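Local structure of protein ACDH-11, isoform b (Caenorhabditis elegans, 4Y9J) at residues N313-H318 against I444-T449; V321-Y326 against L404-Q409; L38-P43 against I541-D546. The protein belongs to the acyl-CoA dehydrogenase family of flavoproteins and holds flavin-adenine dinucleotide and the ligand UCC in neighbouring pockets. One frame throughout, in Å; residues are numbered along the deposited sequence. Where two conformers were deposited one is given.

Interaction 1: N313-H318 against I444-T449. With UCC (S-{(3S,5R,9R)-1-[(2R,3S,4R,5R)-5-(6-amino-9H-purin-9-yl)-4-hydroxy-3-(phosphonooxy)tetrahydrofuran-2-yl]-3,5,9-trihydroxy-8,8-dimethyl-3,5-dioxido-10,14-dioxo-2,4,6-trioxa-11,15-diaza-3lambda~5~,5lambda~5~-diphosphaheptadecan-17-yl} undecanethioate), chain F.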
loop_
_atom_site.group_PDB
_atom_site.type_symbol
_atom_site.label_atom_id
_atom_site.label_comp_id
_atom_site.label_asym_id
_atom_site.label_seq_id
_atom_site.Cartn_x
_atom_site.Cartn_y
_atom_site.Cartn_z
ATOM N N ASN B 313 23.419 -15.103 26.592
ATOM C CA ASN B 313 22.773 -15.144 27.863
ATOM C C ASN B 313 22.031 -13.907 28.270
ATOM O O ASN B 313 20.975 -14.056 28.850
ATOM C CB ASN B 313 23.790 -15.514 28.899
ATOM C CG ASN B 313 24.221 -16.997 28.742
ATOM O OD1 ASN B 313 23.427 -17.863 28.240
ATOM N ND2 ASN B 313 25.475 -17.307 29.130
ATOM N N ILE B 314 22.574 -12.682 28.001
ATOM C CA ILE B 314 21.855 -11.453 28.374
ATOM C C ILE B 314 20.648 -11.293 27.557
ATOM O O ILE B 314 19.619 -10.888 28.100
ATOM C CB ILE B 314 22.771 -10.166 28.247
ATOM C CG1 ILE B 314 23.804 -10.150 29.339
ATOM C CG2 ILE B 314 21.958 -8.857 28.291
ATOM C CD1 ILE B 314 23.261 -9.886 30.733
ATOM N N THR B 315 20.723 -11.615 26.244
ATOM C CA THR B 315 19.608 -11.431 25.416
ATOM C C THR B 315 18.499 -12.430 25.788
ATOM O O THR B 315 17.315 -12.093 25.680
ATOM C CB THR B 315 19.870 -11.540 23.860
ATOM O OG1 THR B 315 20.395 -12.840 23.526
ATOM C CG2 THR B 315 20.828 -10.428 23.352
ATOM N N ARG B 316 18.885 -13.616 26.198
ATOM C CA ARG B 316 17.915 -14.647 26.651
ATOM C C ARG B 316 17.138 -14.174 27.914
ATOM O O ARG B 316 15.938 -14.319 27.991
ATOM C CB ARG B 316 18.642 -16.012 26.832
ATOM C CG ARG B 316 18.999 -16.546 25.438
ATOM C CD ARG B 316 19.796 -17.852 25.364
ATOM N NE ARG B 316 20.109 -18.174 23.992
ATOM C CZ ARG B 316 20.985 -19.087 23.645
ATOM N NH1 ARG B 316 21.679 -19.686 24.550
ATOM N NH2 ARG B 316 21.240 -19.372 22.402
ATOM N N ILE B 317 17.778 -13.465 28.847
ATOM C CA ILE B 317 17.033 -12.837 29.985
ATOM C C ILE B 317 16.032 -11.706 29.498
ATOM O O ILE B 317 14.882 -11.589 29.961
ATOM C CB ILE B 317 17.984 -12.264 31.010
ATOM C CG1 ILE B 317 18.803 -13.425 31.652
ATOM C CG2 ILE B 317 17.257 -11.420 32.055
ATOM C CD1 ILE B 317 19.656 -13.019 32.800
ATOM N N HIS B 318 16.525 -10.830 28.641
ATOM C CA HIS B 318 15.668 -9.820 28.007
ATOM C C HIS B 318 14.505 -10.500 27.284
ATOM O O HIS B 318 13.392 -9.985 27.268
ATOM C CB HIS B 318 16.439 -8.995 26.986
ATOM C CG HIS B 318 17.188 -7.824 27.536
ATOM N ND1 HIS B 318 18.350 -7.926 28.275
ATOM C CD2 HIS B 318 16.975 -6.506 27.385
ATOM C CE1 HIS B 318 18.807 -6.726 28.557
ATOM N NE2 HIS B 318 17.980 -5.855 28.040
ATOM N N ILE B 444 11.175 -18.484 19.595
ATOM C CA ILE B 444 11.899 -18.815 18.355
ATOM C C ILE B 444 13.320 -18.253 18.348
ATOM O O ILE B 444 14.335 -19.006 18.208
ATOM C CB ILE B 444 11.103 -18.411 17.115
ATOM C CG1 ILE B 444 9.791 -19.223 17.043
ATOM C CG2 ILE B 444 11.924 -18.675 15.850
ATOM C CD1 ILE B 444 8.835 -18.758 15.937
ATOM N N TRP B 445 13.425 -16.958 18.512
ATOM C CA TRP B 445 14.736 -16.355 18.430
ATOM C C TRP B 445 15.523 -16.448 19.719
ATOM O O TRP B 445 14.969 -16.753 20.752
ATOM C CB TRP B 445 14.655 -14.917 17.899
ATOM C CG TRP B 445 14.010 -13.839 18.736
ATOM C CD1 TRP B 445 13.591 -13.882 20.058
ATOM C CD2 TRP B 445 13.792 -12.511 18.291
ATOM N NE1 TRP B 445 13.061 -12.705 20.397
ATOM C CE2 TRP B 445 13.219 -11.811 19.357
ATOM C CE3 TRP B 445 14.052 -11.834 17.060
ATOM C CZ2 TRP B 445 12.860 -10.442 19.247
ATOM C CZ3 TRP B 445 13.706 -10.495 16.956
ATOM C CH2 TRP B 445 13.068 -9.830 18.030
ATOM N N GLU B 446 16.837 -16.233 19.591
ATOM C CA GLU B 446 17.804 -16.456 20.659
ATOM C C GLU B 446 17.680 -17.893 21.204
ATOM O O GLU B 446 17.979 -18.129 22.366
ATOM C CB GLU B 446 17.645 -15.454 21.805
ATOM C CG GLU B 446 17.884 -13.985 21.362
ATOM C CD GLU B 446 19.350 -13.608 20.990
ATOM O OE1 GLU B 446 20.288 -14.433 21.055
ATOM O OE2 GLU B 446 19.549 -12.417 20.618
ATOM N N GLY B 447 17.338 -18.812 20.306
ATOM C CA GLY B 447 17.313 -20.238 20.615
ATOM C C GLY B 447 15.894 -20.761 20.726
ATOM O O GLY B 447 15.119 -20.272 21.531
ATOM N N THR B 448 15.546 -21.777 19.960
ATOM C CA THR B 448 14.202 -22.351 20.105
ATOM C C THR B 448 14.079 -23.085 21.426
ATOM O O THR B 448 15.088 -23.389 22.135
ATOM C CB THR B 448 13.863 -23.291 18.945
ATOM O OG1 THR B 448 14.587 -24.516 19.099
ATOM C CG2 THR B 448 14.157 -22.633 17.617
ATOM N N THR B 449 12.854 -23.439 21.775
ATOM C CA THR B 449 12.562 -24.192 23.001
ATOM C C THR B 449 13.440 -25.439 23.166
ATOM O O THR B 449 14.106 -25.612 24.193
ATOM C CB THR B 449 11.063 -24.619 23.080
ATOM O OG1 THR B 449 10.237 -23.494 22.743
ATOM C CG2 THR B 449 10.780 -25.083 24.487
HETATM O OA1 UCC F . 18.026 -14.451 17.372
HETATM C CA1 UCC F . 18.859 -13.469 17.475
HETATM C CA2 UCC F . 18.562 -11.978 17.669
HETATM C CA3 UCC F . 17.205 -11.544 18.127
HETATM C CA4 UCC F . 17.287 -10.392 19.184
HETATM C CA5 UCC F . 16.822 -10.918 20.549
HETATM C CA6 UCC F . 15.946 -9.935 21.244
HETATM C CA7 UCC F . 15.483 -10.450 22.597
HETATM C CA8 UCC F . 14.837 -9.205 23.056
HETATM C CA9 UCC F . 13.534 -9.230 23.648
HETATM C C10 UCC F . 12.505 -8.551 22.861
HETATM C C11 UCC F . 11.560 -9.700 22.543
HETATM S S UCC F . 20.524 -13.594 17.368
HETATM C CP1 UCC F . 20.964 -15.346 17.058
HETATM C CP2 UCC F . 20.566 -16.306 18.136
HETATM N NP1 UCC F . 21.192 -17.634 17.970
HETATM C CP3 UCC F . 21.149 -18.466 19.013
HETATM O OP1 UCC F . 20.521 -18.249 20.050
HETATM C CP4 UCC F . 21.990 -19.722 18.915
HETATM C CP5 UCC F . 21.113 -20.943 19.230
HETATM N NP2 UCC F . 22.071 -22.039 19.290
HETATM C CP6 UCC F . 22.796 -22.349 20.364
HETATM O OP2 UCC F . 22.653 -21.812 21.453
HETATM C CP8 UCC F . 23.740 -23.519 20.171
HETATM O OP3 UCC F . 23.633 -24.401 21.329
HETATM C CPB UCC F . 25.216 -23.198 20.149
HETATM C CP7 UCC F . 25.783 -22.207 21.177
HETATM C CP9 UCC F . 25.251 -22.119 18.980
HETATM C CPA UCC F . 26.081 -24.224 19.384
HETATM O O7 UCC F . 27.461 -23.782 19.372
HETATM P P2 UCC F . 28.651 -24.854 19.126
HETATM O O21 UCC F . 29.995 -24.143 19.095
HETATM O O22 UCC F . 28.151 -25.803 18.027
HETATM O O6 UCC F . 28.496 -25.732 20.487
HETATM P P1 UCC F . 29.545 -25.936 21.669
HETATM O O11 UCC F . 30.847 -26.572 21.204
HETATM O O12 UCC F . 28.721 -26.627 22.714
HETATM O "O5'" UCC F . 29.794 -24.346 22.107
HETATM C "C5'" UCC F . 31.117 -23.766 22.011
HETATM C "C4'" UCC F . 31.555 -23.124 23.342
HETATM C "C3'" UCC F . 31.608 -24.153 24.467
HETATM O "O3'" UCC F . 32.630 -23.701 25.319
HETATM P P3 UCC F . 33.960 -24.520 25.553
HETATM O O33 UCC F . 34.756 -23.583 26.434
HETATM O O32 UCC F . 34.615 -24.574 24.193
HETATM O O31 UCC F . 33.476 -25.855 26.173
HETATM C "C2'" UCC F . 30.275 -24.052 25.195
HETATM O "O2'" UCC F . 30.325 -24.303 26.598
HETATM O "O4'" UCC F . 30.587 -22.134 23.748
HETATM C "C1'" UCC F . 30.031 -22.551 24.989
HETATM N N9 UCC F . 28.632 -22.113 25.095
HETATM C C4 UCC F . 28.193 -21.406 26.131
HETATM N N3 UCC F . 28.755 -20.851 27.231
HETATM C C8 UCC F . 27.624 -22.408 24.241
HETATM N N7 UCC F . 26.493 -21.841 24.701
HETATM C C5 UCC F . 26.772 -21.198 25.857
HETATM C C6 UCC F . 26.032 -20.348 26.828
HETATM N N6 UCC F . 24.710 -20.116 26.630
HETATM N N1 UCC F . 26.708 -19.895 27.933
HETATM C C2 UCC F . 28.021 -20.147 28.111
#

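Interaction 2: V321-Y326 against L404-Q409. With UCC (S-{(3S,5R,9R)-1-[(2R,3S,4R,5R)-5-(6-amino-9H-purin-9-yl)-4-hydroxy-3-(phosphonooxy)tetrahydrofuran-2-yl]-3,5,9-trihydroxy-8,8-dimethyl-3,5-dioxido-10,14-dioxo-2,4,6-trioxa-11,15-diaza-3lambda~5~,5lambda~5~-diphosphaheptadecan-17-yl} undecanethioate), chain F.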
loop_
_atom_site.group_PDB
_atom_site.type_symbol
_atom_site.label_atom_id
_atom_site.label_comp_id
_atom_site.label_asym_id
_atom_site.label_seq_id
_atom_site.Cartn_x
_atom_site.Cartn_y
_atom_site.Cartn_z
ATOM N N VAL B 321 11.935 -11.417 29.746
ATOM C CA VAL B 321 11.276 -10.160 30.113
ATOM C C VAL B 321 10.125 -9.846 29.124
ATOM O O VAL B 321 9.035 -9.492 29.546
ATOM C CB VAL B 321 12.232 -8.987 30.162
ATOM C CG1 VAL B 321 11.458 -7.681 30.289
ATOM C CG2 VAL B 321 13.194 -9.100 31.313
ATOM N N ALA B 322 10.393 -10.017 27.842
ATOM C CA ALA B 322 9.434 -9.750 26.785
ATOM C C ALA B 322 8.272 -10.750 26.846
ATOM O O ALA B 322 7.132 -10.332 26.807
ATOM C CB ALA B 322 10.099 -9.859 25.452
ATOM N N SER B 323 8.570 -12.039 27.010
ATOM C CA SER B 323 7.533 -13.039 27.142
ATOM C C SER B 323 6.591 -12.678 28.286
ATOM O O SER B 323 5.368 -12.710 28.158
ATOM C CB SER B 323 8.161 -14.420 27.384
ATOM O OG SER B 323 8.833 -14.890 26.251
ATOM N N LEU B 324 7.156 -12.359 29.422
ATOM C CA LEU B 324 6.415 -12.067 30.618
ATOM C C LEU B 324 5.686 -10.738 30.491
ATOM O O LEU B 324 4.585 -10.593 31.035
ATOM C CB LEU B 324 7.335 -12.076 31.843
ATOM C CG LEU B 324 7.755 -13.512 32.221
ATOM C CD1 LEU B 324 8.958 -13.541 33.100
ATOM C CD2 LEU B 324 6.605 -14.258 32.857
ATOM N N GLY B 325 6.307 -9.796 29.800
ATOM C CA GLY B 325 5.674 -8.521 29.498
ATOM C C GLY B 325 4.350 -8.670 28.701
ATOM O O GLY B 325 3.315 -8.064 29.089
ATOM N N TYR B 326 4.366 -9.540 27.716
ATOM C CA TYR B 326 3.159 -9.822 26.906
ATOM C C TYR B 326 2.083 -10.555 27.716
ATOM O O TYR B 326 0.888 -10.236 27.603
ATOM C CB TYR B 326 3.506 -10.610 25.656
ATOM C CG TYR B 326 4.371 -9.824 24.691
ATOM C CD1 TYR B 326 3.984 -8.594 24.249
ATOM C CD2 TYR B 326 5.583 -10.321 24.222
ATOM C CE1 TYR B 326 4.767 -7.863 23.372
ATOM C CE2 TYR B 326 6.357 -9.604 23.324
ATOM C CZ TYR B 326 5.942 -8.368 22.917
ATOM O OH TYR B 326 6.688 -7.546 22.099
ATOM N N LEU B 404 13.403 -20.492 27.899
ATOM C CA LEU B 404 12.624 -21.468 27.157
ATOM C C LEU B 404 11.264 -21.667 27.798
ATOM O O LEU B 404 10.257 -21.895 27.105
ATOM C CB LEU B 404 13.363 -22.782 26.989
ATOM C CG LEU B 404 13.623 -23.661 28.196
ATOM C CD1 LEU B 404 12.463 -24.638 28.424
ATOM C CD2 LEU B 404 14.938 -24.431 28.053
ATOM N N TYR B 405 11.180 -21.573 29.102
ATOM C CA TYR B 405 9.909 -21.843 29.768
ATOM C C TYR B 405 8.902 -20.680 29.578
ATOM O O TYR B 405 7.739 -20.917 29.135
ATOM C CB TYR B 405 10.105 -22.204 31.254
ATOM C CG TYR B 405 8.811 -22.813 31.859
ATOM C CD1 TYR B 405 8.414 -24.084 31.507
ATOM C CD2 TYR B 405 8.010 -22.095 32.714
ATOM C CE1 TYR B 405 7.270 -24.647 32.034
ATOM C CE2 TYR B 405 6.874 -22.622 33.248
ATOM C CZ TYR B 405 6.512 -23.922 32.919
ATOM O OH TYR B 405 5.357 -24.488 33.391
ATOM N N ALA B 406 9.315 -19.442 29.893
ATOM C CA ALA B 406 8.447 -18.293 29.676
ATOM C C ALA B 406 8.086 -18.174 28.188
ATOM O O ALA B 406 6.966 -17.790 27.819
ATOM C CB ALA B 406 9.100 -16.982 30.159
ATOM N N GLY B 407 9.056 -18.533 27.349
ATOM C CA GLY B 407 8.911 -18.552 25.925
ATOM C C GLY B 407 7.771 -19.392 25.445
ATOM O O GLY B 407 7.022 -19.030 24.543
ATOM N N LYS B 408 7.659 -20.556 26.059
ATOM C CA LYS B 408 6.694 -21.531 25.648
ATOM C C LYS B 408 5.353 -21.265 26.339
ATOM O O LYS B 408 4.314 -21.622 25.810
ATOM C CB LYS B 408 7.237 -22.918 25.910
ATOM C CG LYS B 408 6.388 -24.076 25.473
ATOM C CD LYS B 408 5.857 -23.956 24.053
ATOM C CE LYS B 408 6.988 -23.855 23.031
ATOM N NZ LYS B 408 6.566 -23.689 21.661
ATOM N N GLN B 409 5.351 -20.650 27.509
ATOM C CA GLN B 409 4.110 -20.152 28.109
ATOM C C GLN B 409 3.389 -19.043 27.293
ATOM O O GLN B 409 2.185 -18.967 27.339
ATOM C CB GLN B 409 4.343 -19.587 29.488
ATOM C CG GLN B 409 4.671 -20.578 30.563
ATOM C CD GLN B 409 4.920 -19.843 31.847
ATOM O OE1 GLN B 409 5.818 -19.006 31.909
ATOM N NE2 GLN B 409 4.135 -20.131 32.859
HETATM O OA1 UCC F . 18.026 -14.451 17.372
HETATM C CA1 UCC F . 18.859 -13.469 17.475
HETATM C CA2 UCC F . 18.562 -11.978 17.669
HETATM C CA3 UCC F . 17.205 -11.544 18.127
HETATM C CA4 UCC F . 17.287 -10.392 19.184
HETATM C CA5 UCC F . 16.822 -10.918 20.549
HETATM C CA6 UCC F . 15.946 -9.935 21.244
HETATM C CA7 UCC F . 15.483 -10.450 22.597
HETATM C CA8 UCC F . 14.837 -9.205 23.056
HETATM C CA9 UCC F . 13.534 -9.230 23.648
HETATM C C10 UCC F . 12.505 -8.551 22.861
HETATM C C11 UCC F . 11.560 -9.700 22.543
HETATM S S UCC F . 20.524 -13.594 17.368
HETATM C CP1 UCC F . 20.964 -15.346 17.058
HETATM C CP2 UCC F . 20.566 -16.306 18.136
HETATM N NP1 UCC F . 21.192 -17.634 17.970
HETATM C CP3 UCC F . 21.149 -18.466 19.013
HETATM O OP1 UCC F . 20.521 -18.249 20.050
HETATM C CP4 UCC F . 21.990 -19.722 18.915
HETATM C CP5 UCC F . 21.113 -20.943 19.230
HETATM N NP2 UCC F . 22.071 -22.039 19.290
HETATM C CP6 UCC F . 22.796 -22.349 20.364
HETATM O OP2 UCC F . 22.653 -21.812 21.453
HETATM C CP8 UCC F . 23.740 -23.519 20.171
HETATM O OP3 UCC F . 23.633 -24.401 21.329
HETATM C CPB UCC F . 25.216 -23.198 20.149
HETATM C CP7 UCC F . 25.783 -22.207 21.177
HETATM C CP9 UCC F . 25.251 -22.119 18.980
HETATM C CPA UCC F . 26.081 -24.224 19.384
HETATM O O7 UCC F . 27.461 -23.782 19.372
HETATM P P2 UCC F . 28.651 -24.854 19.126
HETATM O O21 UCC F . 29.995 -24.143 19.095
HETATM O O22 UCC F . 28.151 -25.803 18.027
HETATM O O6 UCC F . 28.496 -25.732 20.487
HETATM P P1 UCC F . 29.545 -25.936 21.669
HETATM O O11 UCC F . 30.847 -26.572 21.204
HETATM O O12 UCC F . 28.721 -26.627 22.714
HETATM O "O5'" UCC F . 29.794 -24.346 22.107
HETATM C "C5'" UCC F . 31.117 -23.766 22.011
HETATM C "C4'" UCC F . 31.555 -23.124 23.342
HETATM C "C3'" UCC F . 31.608 -24.153 24.467
HETATM O "O3'" UCC F . 32.630 -23.701 25.319
HETATM P P3 UCC F . 33.960 -24.520 25.553
HETATM O O33 UCC F . 34.756 -23.583 26.434
HETATM O O32 UCC F . 34.615 -24.574 24.193
HETATM O O31 UCC F . 33.476 -25.855 26.173
HETATM C "C2'" UCC F . 30.275 -24.052 25.195
HETATM O "O2'" UCC F . 30.325 -24.303 26.598
HETATM O "O4'" UCC F . 30.587 -22.134 23.748
HETATM C "C1'" UCC F . 30.031 -22.551 24.989
HETATM N N9 UCC F . 28.632 -22.113 25.095
HETATM C C4 UCC F . 28.193 -21.406 26.131
HETATM N N3 UCC F . 28.755 -20.851 27.231
HETATM C C8 UCC F . 27.624 -22.408 24.241
HETATM N N7 UCC F . 26.493 -21.841 24.701
HETATM C C5 UCC F . 26.772 -21.198 25.857
HETATM C C6 UCC F . 26.032 -20.348 26.828
HETATM N N6 UCC F . 24.710 -20.116 26.630
HETATM N N1 UCC F . 26.708 -19.895 27.933
HETATM C C2 UCC F . 28.021 -20.147 28.111
#

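Interaction 3: L38-P43 against I541-D546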
loop_
_atom_site.group_PDB
_atom_site.type_symbol
_atom_site.label_atom_id
_atom_site.label_comp_id
_atom_site.label_asym_id
_atom_site.label_seq_id
_atom_site.Cartn_x
_atom_site.Cartn_y
_atom_site.Cartn_z
ATOM N N LEU B 38 9.966 -6.437 44.652
ATOM C CA LEU B 38 11.071 -5.492 44.856
ATOM C C LEU B 38 11.297 -5.142 46.341
ATOM O O LEU B 38 12.437 -5.007 46.825
ATOM C CB LEU B 38 10.865 -4.180 44.051
ATOM C CG LEU B 38 10.742 -4.339 42.534
ATOM C CD1 LEU B 38 10.570 -2.963 41.868
ATOM C CD2 LEU B 38 11.901 -5.167 41.987
ATOM N N ARG B 39 10.206 -4.945 47.060
ATOM C CA ARG B 39 10.292 -4.779 48.517
ATOM C C ARG B 39 11.076 -5.894 49.221
ATOM O O ARG B 39 11.761 -5.629 50.166
ATOM C CB ARG B 39 8.909 -4.748 49.134
ATOM C CG ARG B 39 8.160 -3.452 49.010
ATOM C CD ARG B 39 6.777 -3.590 49.624
ATOM N NE ARG B 39 6.076 -2.333 49.441
ATOM C CZ ARG B 39 6.264 -1.260 50.207
ATOM N NH1 ARG B 39 7.105 -1.296 51.244
ATOM N NH2 ARG B 39 5.595 -0.144 49.947
ATOM N N ARG B 40 10.938 -7.138 48.778
ATOM C CA ARG B 40 11.627 -8.268 49.392
ATOM C C ARG B 40 13.061 -8.357 49.004
ATOM O O ARG B 40 13.878 -8.736 49.795
ATOM C CB ARG B 40 11.008 -9.577 48.937
ATOM C CG ARG B 40 9.600 -9.728 49.407
ATOM C CD ARG B 40 9.070 -11.118 49.064
ATOM N NE ARG B 40 9.805 -12.096 49.870
ATOM C CZ ARG B 40 10.601 -13.052 49.395
ATOM N NH1 ARG B 40 10.761 -13.235 48.057
ATOM N NH2 ARG B 40 11.212 -13.841 50.290
ATOM N N LEU B 41 13.346 -8.090 47.743
ATOM C CA LEU B 41 14.695 -8.325 47.189
ATOM C C LEU B 41 15.675 -7.208 47.430
ATOM O O LEU B 41 16.852 -7.455 47.508
ATOM C CB LEU B 41 14.610 -8.599 45.682
ATOM C CG LEU B 41 13.829 -9.838 45.289
ATOM C CD1 LEU B 41 13.684 -9.985 43.777
ATOM C CD2 LEU B 41 14.486 -11.072 45.867
ATOM N N LEU B 42 15.192 -5.978 47.533
ATOM C CA LEU B 42 16.040 -4.821 47.658
ATOM C C LEU B 42 16.106 -4.304 49.091
ATOM O O LEU B 42 15.110 -4.308 49.806
ATOM C CB LEU B 42 15.525 -3.681 46.821
ATOM C CG LEU B 42 15.425 -3.927 45.312
ATOM C CD1 LEU B 42 14.719 -2.734 44.668
ATOM C CD2 LEU B 42 16.793 -4.119 44.663
ATOM N N PRO B 43 17.267 -3.804 49.483
ATOM C CA PRO B 43 17.442 -3.082 50.750
ATOM C C PRO B 43 16.498 -1.878 50.798
ATOM O O PRO B 43 16.266 -1.281 49.736
ATOM C CB PRO B 43 18.884 -2.598 50.697
ATOM C CG PRO B 43 19.537 -3.258 49.552
ATOM C CD PRO B 43 18.487 -3.832 48.656
ATOM N N ILE B 541 6.788 -20.116 47.091
ATOM C CA ILE B 541 6.556 -20.525 48.454
ATOM C C ILE B 541 7.295 -19.564 49.370
ATOM O O ILE B 541 6.737 -19.158 50.385
ATOM C CB ILE B 541 7.019 -21.971 48.734
ATOM C CG1 ILE B 541 6.024 -22.962 48.159
ATOM C CG2 ILE B 541 7.092 -22.267 50.231
ATOM C CD1 ILE B 541 6.618 -24.333 47.917
ATOM N N ASP B 542 8.540 -19.276 49.010
ATOM C CA ASP B 542 9.385 -18.370 49.753
ATOM C C ASP B 542 8.739 -16.987 49.767
ATOM O O ASP B 542 8.612 -16.349 50.806
ATOM C CB ASP B 542 10.750 -18.335 49.097
ATOM C CG ASP B 542 11.807 -17.629 49.937
ATOM O OD1 ASP B 542 12.006 -17.966 51.112
ATOM O OD2 ASP B 542 12.439 -16.729 49.371
ATOM N N HIS B 543 8.252 -16.556 48.631
ATOM C CA HIS B 543 7.514 -15.311 48.550
ATOM C C HIS B 543 6.263 -15.246 49.425
ATOM O O HIS B 543 6.065 -14.255 50.136
ATOM C CB HIS B 543 7.136 -15.079 47.113
ATOM C CG HIS B 543 6.440 -13.782 46.859
ATOM N ND1 HIS B 543 5.068 -13.673 46.768
ATOM C CD2 HIS B 543 6.932 -12.555 46.590
ATOM C CE1 HIS B 543 4.748 -12.425 46.476
ATOM N NE2 HIS B 543 5.862 -11.725 46.391
ATOM N N ALA B 544 5.437 -16.296 49.398
ATOM C CA ALA B 544 4.185 -16.323 50.178
ATOM C C ALA B 544 4.441 -16.461 51.679
ATOM O O ALA B 544 3.562 -16.094 52.514
ATOM C CB ALA B 544 3.297 -17.474 49.720
ATOM N N SER B 545 5.594 -17.054 52.007
ATOM C CA SER B 545 5.967 -17.316 53.406
ATOM C C SER B 545 6.408 -16.027 54.110
ATOM O O SER B 545 6.425 -15.968 55.341
ATOM C CB SER B 545 7.082 -18.378 53.503
ATOM O OG SER B 545 6.642 -19.674 53.093
ATOM N N ASP B 546 6.791 -15.014 53.352
ATOM C CA ASP B 546 7.276 -13.762 53.906
ATOM C C ASP B 546 6.129 -12.893 54.389
ATOM O O ASP B 546 5.619 -12.051 53.652
ATOM C CB ASP B 546 8.140 -13.018 52.903
ATOM C CG ASP B 546 8.681 -11.686 53.441
ATOM O OD1 ASP B 546 8.223 -11.203 54.511
ATOM O OD2 ASP B 546 9.576 -11.140 52.783
#

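Interaction 1: N313-H318 against I444-T449
Arg316 and Glu446 meet where the helix passes the loop 444-449. In one of its two modelled conformers the arginine chain runs extended from CG to NE, and NE gives a weak, bent hydrogen bond to the backbone O of Glu446 (2.7 Å, 129° at the hydrogen). In that conformer its NH2 turns to UCC and grips two carbonyl oxygens, OP1 at 2.7 Å, lying at the guanidinium edge, and OP2. From the loop side, Glu446 N donates to UCC OA1 (3.1 Å), and the Glu446 side chain, bent at chi2 (-69°), lies against the acyl chain with CG 3.3 Å from UCC CA5. Trp445 lays one ring face on the same chain, its CE3 3.3 Å from UCC CA3. Asn313 reads the adenine with its amide: OD1 accepts from UCC N6 while ND2 donates to UCC N1, both at 3.1 Å.

Behind this shell, Gln188 is hydrogen-bonded to Glu446 OE1, and Thr315 OG1 bonds to Met311 O on its own helix. Lys403 NZ, from helix 389-419, ties down the O atoms of Trp445 and Gly447, and Thr448 OG1 reaches FAD. Helix and loop together form one wall of the pocket that holds UCC in this acyl-CoA dehydrogenase fold, with FAD bound next to it.

Interaction 2: V321-Y326 against L404-Q409
Ser323 faces Ala406 and Gly407 across the interface of two helices, at a buried contact that is van der Waals throughout, with no hydrogen bond from one segment to the other. Ser323 CB sits 3.6 Å from Ala406 O and 3.9 Å from Ala406 CB, while its OG lies against Gly407 CA at 3.7 Å. The CA atoms of Ser323 and Gly407 are the nearest such pair between the segments, a closeness that fits the small side chains of Ser323 and Ala406. The apolar share is small. Leu324 starts off to one side, but its end comes nearer than its start, bringing CG to 4.3 Å from Ala406 CB; the same side chain also touches Ser368 and Leu372 of helix 352-383 and Phe133 of helix 121-135.

The short segments run roughly parallel, crossing at 32°, with their axes approaching to 8.6 Å. They belong to helices 304-338 and 389-419 of the helical C-terminal domain of the acyl-CoA dehydrogenase fold, and the spacing is consistent with the small Ser323 and Ala406 at the crossing.

The polar bonds lead outward. Ser323 OG stands beside its own backbone N (chi1 -69°) and is hydrogen-bonded to Thr442 OG1, so the hydroxyl of this buried serine is satisfied from a third part of the chain. A second subunit is near, since Lys408 forms salt bridges to its Glu416 and Glu419.

The ligand touches the helix 304-338 side: Ala322 CB meets UCC C11, the end of the acyl chain, at 3.3 Å.

Interaction 3: L38-P43 against I541-D546
The guanidinium of Arg40 has the backbone of His543 over one face, with the CA of His543 3.8 Å above the plane and over its centre; the O of Asp542 lies on the same face. At the edge comes the carboxylate of Asp546, turned 77° from the guanidinium. The imidazole of His543 is also steeply turned, 83° from that plane, and its CD2 lies 3.6 Å from Arg40 CD, so the ring borders the aliphatic part of the arginine rather than stacking on its charged end.

Two salt bridges hold the group. Arg40 NE gives a fairly straight hydrogen bond to Asp546 OD2 (3.1 Å), nearly in the guanidinium plane and on the anti side of the carboxylate; the bend at chi3 (68°) sets NE toward it. Arg40 NH2 reaches Asp542 OD2 at 3.3 Å, from well above that carboxylate's plane. One arginine thus bridges two acids a helical turn apart, Asp542 within the helix and Asp546 just past it, and the pair would probably more than offset its charge. Asp546 is steadied further by Ser548, whose OG bonds to OD1. This salt-bridge network joins the AidB-like N-terminal region to the C-terminal domain-like region.

Arg40 belongs to the last turn of helix 34-41; Leu38 and Leu41, with Leu42 just past its end, pack on Ile126 of helix 121-135. Helix 524-545, for its part, is backed by helices 486-512 and 552-563, with Ile541 against Val495 and Cys562 and Ala544 against Leu488 and Ile555.

Overall arrangement
From the N terminus, helix 34-41 is the first helix, and interaction 3 closes the longest loop, joining it to the end of helix 524-545 almost 500 residues later. Interactions 1 and 2 both nest inside that loop. Helix 304-338 takes part in each: its 313-318 turn meets the loop 444-449, and further along 321-326 meets helix 389-419, so interaction 2 lies nested within interaction 1. These two touch through Thr449 and Lys408, have centres about 10 Å apart and share UCC, all within the C-terminal dehydrogenase domain. Interaction 3, its centre over 20 Å from both, ties the N-terminal helical region to the C-terminal domain-like region.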